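Local coordinates for protein inactive glucansucrase (Lactobacillus reuteri, PDB 5JBD) that is an inactive glucansucrase of glycosyl hydrolase family 70, with a bound calcium ion and a TIM-type (beta/alpha)8 barrel, at residues Y444-Q449 and D484-L489; L263-L268 and E729-I734. One frame throughout, in Å; residues are numbered along the deposited sequence.

Contact 1: Y444-Q449 and D484-L489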
loop_
_atom_site.group_PDB
_atom_site.type_symbol
_atom_site.label_atom_id
_atom_site.label_comp_id
_atom_site.label_asym_id
_atom_site.label_seq_id
_atom_site.Cartn_x
_atom_site.Cartn_y
_atom_site.Cartn_z
ATOM N N TYR A 444 7.770 16.691 -16.701
ATOM C CA TYR A 444 7.735 18.048 -17.241
ATOM C C TYR A 444 6.466 18.773 -16.765
ATOM O O TYR A 444 5.475 18.138 -16.400
ATOM C CB TYR A 444 7.753 18.009 -18.767
ATOM C CG TYR A 444 9.088 17.640 -19.391
ATOM C CD1 TYR A 444 9.579 16.336 -19.331
ATOM C CD2 TYR A 444 9.852 18.595 -20.035
ATOM C CE1 TYR A 444 10.812 16.004 -19.882
ATOM C CE2 TYR A 444 11.081 18.275 -20.604
ATOM C CZ TYR A 444 11.556 16.979 -20.522
ATOM O OH TYR A 444 12.783 16.665 -21.090
ATOM N N ASN A 445 6.519 20.098 -16.775
ATOM C CA ASN A 445 5.352 20.952 -16.551
ATOM C C ASN A 445 4.596 20.707 -15.245
ATOM O O ASN A 445 3.357 20.708 -15.233
ATOM C CB ASN A 445 4.376 20.824 -17.750
ATOM C CG ASN A 445 4.843 21.576 -18.983
ATOM O OD1 ASN A 445 5.083 22.804 -18.963
ATOM N ND2 ASN A 445 4.916 20.863 -20.090
ATOM N N VAL A 446 5.317 20.508 -14.140
ATOM C CA VAL A 446 4.655 20.248 -12.858
ATOM C C VAL A 446 3.750 21.424 -12.431
ATOM O O VAL A 446 2.591 21.198 -12.031
ATOM C CB VAL A 446 5.655 19.816 -11.755
ATOM C CG1 VAL A 446 4.967 19.702 -10.396
ATOM C CG2 VAL A 446 6.267 18.467 -12.129
ATOM N N PRO A 447 4.242 22.670 -12.544
ATOM C CA PRO A 447 3.375 23.806 -12.212
ATOM C C PRO A 447 2.070 23.863 -13.017
ATOM O O PRO A 447 1.008 24.083 -12.433
ATOM C CB PRO A 447 4.253 25.018 -12.506
ATOM C CG PRO A 447 5.642 24.532 -12.252
ATOM C CD PRO A 447 5.625 23.114 -12.789
ATOM N N ALA A 448 2.142 23.613 -14.319
ATOM C CA ALA A 448 0.929 23.595 -15.152
ATOM C C ALA A 448 -0.011 22.430 -14.800
ATOM O O ALA A 448 -1.238 22.589 -14.842
ATOM C CB ALA A 448 1.296 23.586 -16.645
ATOM N N GLN A 449 0.543 21.263 -14.481
ATOM C CA GLN A 449 -0.284 20.146 -14.049
ATOM C C GLN A 449 -1.103 20.564 -12.832
ATOM O O GLN A 449 -2.318 20.337 -12.801
ATOM C CB GLN A 449 0.537 18.894 -13.758
ATOM C CG GLN A 449 1.092 18.242 -15.017
ATOM C CD GLN A 449 1.822 16.937 -14.759
ATOM O OE1 GLN A 449 1.249 15.988 -14.212
ATOM N NE2 GLN A 449 3.089 16.871 -15.172
ATOM N N ASP A 484 7.012 27.307 -4.524
ATOM C CA ASP A 484 6.469 28.654 -4.742
ATOM C C ASP A 484 5.288 28.628 -5.723
ATOM O O ASP A 484 4.251 29.261 -5.479
ATOM C CB ASP A 484 7.552 29.623 -5.232
ATOM C CG ASP A 484 8.509 30.062 -4.128
ATOM O OD1 ASP A 484 8.203 29.915 -2.931
ATOM O OD2 ASP A 484 9.582 30.574 -4.479
ATOM N N ALA A 485 5.438 27.883 -6.810
ATOM C CA ALA A 485 4.393 27.784 -7.816
ATOM C C ALA A 485 3.140 27.140 -7.263
ATOM O O ALA A 485 2.043 27.687 -7.396
ATOM C CB ALA A 485 4.885 26.992 -9.021
ATOM N N ILE A 486 3.313 25.992 -6.606
ATOM C CA ILE A 486 2.158 25.216 -6.137
ATOM C C ILE A 486 1.402 25.965 -5.032
ATOM O O ILE A 486 0.168 26.049 -5.091
ATOM C CB ILE A 486 2.540 23.786 -5.734
ATOM C CG1 ILE A 486 3.152 23.060 -6.941
ATOM C CG2 ILE A 486 1.311 23.033 -5.229
ATOM C CD1 ILE A 486 3.838 21.751 -6.626
ATOM N N THR A 487 2.130 26.550 -4.073
ATOM C CA THR A 487 1.493 27.298 -2.972
ATOM C C THR A 487 0.815 28.582 -3.439
ATOM O O THR A 487 -0.246 28.956 -2.923
ATOM C CB THR A 487 2.453 27.585 -1.803
ATOM O OG1 THR A 487 3.605 28.309 -2.262
ATOM C CG2 THR A 487 2.888 26.289 -1.146
ATOM N N THR A 488 1.402 29.257 -4.426
ATOM C CA THR A 488 0.718 30.385 -5.068
ATOM C C THR A 488 -0.649 29.952 -5.636
ATOM O O THR A 488 -1.653 30.620 -5.428
ATOM C CB THR A 488 1.604 31.035 -6.155
ATOM O OG1 THR A 488 2.827 31.452 -5.557
ATOM C CG2 THR A 488 0.939 32.261 -6.768
ATOM N N LEU A 489 -0.677 28.815 -6.318
ATOM C CA LEU A 489 -1.928 28.292 -6.869
ATOM C C LEU A 489 -2.913 27.869 -5.761
ATOM O O LEU A 489 -4.132 28.078 -5.884
ATOM C CB LEU A 489 -1.637 27.114 -7.814
ATOM C CG LEU A 489 -0.867 27.460 -9.095
ATOM C CD1 LEU A 489 -0.341 26.185 -9.765
ATOM C CD2 LEU A 489 -1.763 28.254 -10.048
#
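Pro-447 and Ala-485 bring the two backbones together, their CA atoms 6.0 Å apart, where the first turn of helix 446-455 runs in roughly the same direction as the early part of helix 483-496. In the TIM-type (beta/alpha)8 barrel typical of family 70 these helices flank strand 460-464 in sequence, one leading into it and one following it, and they pack as neighbours in the outer helical layer. The join is apolar and fully buried. The CB methyl of Ala-485 rests against the CB-CG edge of the Pro-447 ring, 4.1 Å from each of those carbons. Beside this pair, Ile-486 reaches across through its long branch: with chi2 at 168° the chain is extended, and CD1 comes within 4.4 Å of Val-446 CG1, a loose methyl-to-methyl approach. One turn further on, Leu-489 offers CD1 to the backbone, 3.7 Å from Pro-447 O, while its side chain also packs on Tyr-450, Ala-451 and Leu-454 of the same partner helix. A proline fits well here, since in the first turn of a helix its nitrogen has no intrahelical bond to make. Asn-445 occupies the N-cap position without a side-chain capping bond; its amide instead bonds Ser-610 N and Leu-353 O, tying the start of the helix to its surroundings. Gln-449 turns back away from helix 483-496, and its NE2 donates to Tyr-444 O at 3.0 Å, lying almost on the extension of the carbonyl bond (172°) although the hydrogen bond is bent at the proton (136°). On the other helix Asp-484 O is gripped twice, by Thr-488 N at 3.0 Å and by Thr-488 OG1 at 2.6 Å, the two donors approaching from opposite faces of the carbonyl plane.

Contact 2: L263-L268 and E729-I734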
loop_
_atom_site.group_PDB
_atom_site.type_symbol
_atom_site.label_atom_id
_atom_site.label_comp_id
_atom_site.label_asym_id
_atom_site.label_seq_id
_atom_site.Cartn_x
_atom_site.Cartn_y
_atom_site.Cartn_z
ATOM N N LEU A 263 -12.071 6.503 14.442
ATOM C CA LEU A 263 -12.949 7.677 14.482
ATOM C C LEU A 263 -13.105 8.276 15.880
ATOM O O LEU A 263 -13.662 9.372 16.011
ATOM C CB LEU A 263 -14.339 7.348 13.901
ATOM C CG LEU A 263 -14.441 7.037 12.398
ATOM C CD1 LEU A 263 -15.758 6.332 12.077
ATOM C CD2 LEU A 263 -14.298 8.282 11.527
ATOM N N ASN A 264 -12.621 7.564 16.908
ATOM C CA ASN A 264 -12.613 8.029 18.288
ATOM C C ASN A 264 -11.246 7.815 18.980
ATOM O O ASN A 264 -11.189 7.695 20.207
ATOM C CB ASN A 264 -13.717 7.283 19.053
ATOM C CG ASN A 264 -15.097 7.658 18.568
ATOM O OD1 ASN A 264 -15.615 8.702 18.927
ATOM N ND2 ASN A 264 -15.675 6.829 17.727
ATOM N N TYR A 265 -10.165 7.815 18.195
ATOM C CA TYR A 265 -8.830 7.373 18.658
ATOM C C TYR A 265 -8.370 7.975 19.995
ATOM O O TYR A 265 -8.094 7.240 20.964
ATOM C CB TYR A 265 -7.770 7.603 17.567
ATOM C CG TYR A 265 -6.378 7.201 18.001
ATOM C CD1 TYR A 265 -6.042 5.858 18.148
ATOM C CD2 TYR A 265 -5.415 8.155 18.306
ATOM C CE1 TYR A 265 -4.785 5.471 18.580
ATOM C CE2 TYR A 265 -4.137 7.779 18.709
ATOM C CZ TYR A 265 -3.832 6.433 18.839
ATOM O OH TYR A 265 -2.597 6.037 19.282
ATOM N N GLY A 266 -8.264 9.296 20.054
ATOM C CA GLY A 266 -7.768 9.961 21.261
ATOM C C GLY A 266 -8.630 9.678 22.498
ATOM O O GLY A 266 -8.105 9.366 23.579
ATOM N N LYS A 267 -9.950 9.790 22.337
ATOM C CA LYS A 267 -10.889 9.531 23.444
ATOM C C LYS A 267 -10.719 8.126 23.987
ATOM O O LYS A 267 -10.664 7.935 25.183
ATOM C CB LYS A 267 -12.342 9.742 23.008
ATOM C CG LYS A 267 -12.702 11.209 22.918
ATOM C CD LYS A 267 -14.166 11.515 22.734
ATOM C CE LYS A 267 -14.432 13.012 22.929
ATOM N NZ LYS A 267 -15.801 13.432 22.531
ATOM N N LEU A 268 -10.604 7.160 23.087
ATOM C CA LEU A 268 -10.512 5.764 23.473
ATOM C C LEU A 268 -9.160 5.354 24.069
ATOM O O LEU A 268 -9.099 4.387 24.819
ATOM C CB LEU A 268 -10.849 4.874 22.284
ATOM C CG LEU A 268 -12.301 4.960 21.821
ATOM C CD1 LEU A 268 -12.469 4.149 20.556
ATOM C CD2 LEU A 268 -13.260 4.494 22.919
ATOM N N GLU A 729 1.523 11.675 20.405
ATOM C CA GLU A 729 1.865 12.755 19.469
ATOM C C GLU A 729 0.809 12.879 18.350
ATOM O O GLU A 729 0.330 13.976 18.071
ATOM C CB GLU A 729 3.262 12.531 18.897
ATOM C CG GLU A 729 4.386 12.887 19.868
ATOM C CD GLU A 729 5.756 12.418 19.419
ATOM O OE1 GLU A 729 5.845 11.577 18.484
ATOM O OE2 GLU A 729 6.763 12.880 20.018
ATOM N N LEU A 730 0.427 11.744 17.760
ATOM C CA LEU A 730 -0.629 11.705 16.742
ATOM C C LEU A 730 -1.916 12.395 17.221
ATOM O O LEU A 730 -2.470 13.255 16.525
ATOM C CB LEU A 730 -0.938 10.264 16.320
ATOM C CG LEU A 730 -2.122 10.048 15.356
ATOM C CD1 LEU A 730 -1.968 10.871 14.087
ATOM C CD2 LEU A 730 -2.260 8.583 14.997
ATOM N N ALA A 731 -2.381 12.034 18.414
ATOM C CA ALA A 731 -3.607 12.636 18.949
ATOM C C ALA A 731 -3.496 14.150 19.146
ATOM O O ALA A 731 -4.445 14.887 18.848
ATOM C CB ALA A 731 -4.015 11.965 20.252
ATOM N N ASN A 732 -2.350 14.616 19.654
ATOM C CA ASN A 732 -2.102 16.057 19.780
ATOM C C ASN A 732 -2.016 16.738 18.416
ATOM O O ASN A 732 -2.498 17.853 18.259
ATOM C CB ASN A 732 -0.823 16.336 20.578
ATOM C CG ASN A 732 -1.022 16.179 22.075
ATOM O OD1 ASN A 732 -2.107 16.448 22.629
ATOM N ND2 ASN A 732 0.020 15.747 22.741
ATOM N N THR A 733 -1.430 16.048 17.433
ATOM C CA THR A 733 -1.342 16.570 16.066
ATOM C C THR A 733 -2.725 16.718 15.426
ATOM O O THR A 733 -3.023 17.751 14.824
ATOM C CB THR A 733 -0.424 15.684 15.196
ATOM O OG1 THR A 733 0.869 15.620 15.812
ATOM C CG2 THR A 733 -0.286 16.241 13.783
ATOM N N ILE A 734 -3.578 15.704 15.594
ATOM C CA ILE A 734 -4.951 15.777 15.074
ATOM C C ILE A 734 -5.690 16.969 15.696
ATOM O O ILE A 734 -6.378 17.720 14.990
ATOM C CB ILE A 734 -5.719 14.460 15.292
ATOM C CG1 ILE A 734 -5.103 13.360 14.427
ATOM C CG2 ILE A 734 -7.200 14.627 14.937
ATOM C CD1 ILE A 734 -5.525 11.964 14.796
#
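The Tyr-265 ring overlaps the side chains of Leu-730 and Ala-731: its CE2 lies 4.2 Å from Leu-730 CD2, and the Ala-731 methyl sits beside the CD2-CE2 bond, its CB 4.5 Å from CE2. Both methyls come at the ring obliquely. The aromatic group gets there because chi1 is 179°, which places CG opposite the backbone nitrogen and directs the ring toward helix 727-739. Further contacts of the ring include Phe-261, with the planes nearly perpendicular, and Leu-715 from a loop, which also touches Leu-730. Next to the tyrosine, Gly-266 allows the backbones to come close. Its CA is 5.5 Å from the CA of Ala-731, and the alanine methyl stands 4.4 Å from that same glycine carbon, so backbone and a small side chain pack directly against each other. The short helix 265-269 runs in broadly the opposite direction to helix 727-739, at a tilt. Asn-264 holds the N-cap position without a side-chain capping bond; its ND2 donates back to Tyr-260 O, and its backbone O accepts from Leu-268 N at 3.0 Å. Polar groups of the second helix are engaged around the edges of the apolar patch. Glu-729 takes bonds from His-669 ND1 and Ser-726 N on OE1 and from Asn-672 ND2 on OE2, and Asn-732 OD1 is bonded by Asn-272 ND2, which links helix 727-739 to the chain that follows helix 265-269. That chain continues into strand 279-282, while helix 727-739 leads into strand 743-748; the two strands are parallel neighbours. Packing between helices that precede adjacent strands is characteristic of the outer layer of a TIM-type barrel, here joining early and late parts of the chain.

Overall arrangement
Contacts 1 and 2 are both buried, lie in the helical layer around one TIM-type (beta/alpha)8 barrel, and share no helix; their centres are 33 Å apart and their nearest atoms about 18 Å. Contact 1 joins helices close in sequence, before and after one strand along the chain, whereas contact 2 brings together segments separated by 460 residues, a span that includes all of contact 1. Each sets the first turn of one helix against a longer neighbour at an alanine. The chemistry differs: 444-449 and 484-489 meet through a proline ring and aliphatic branches, whereas 263-268 and 729-734 combine an aromatic ring with a close glycine-alanine approach.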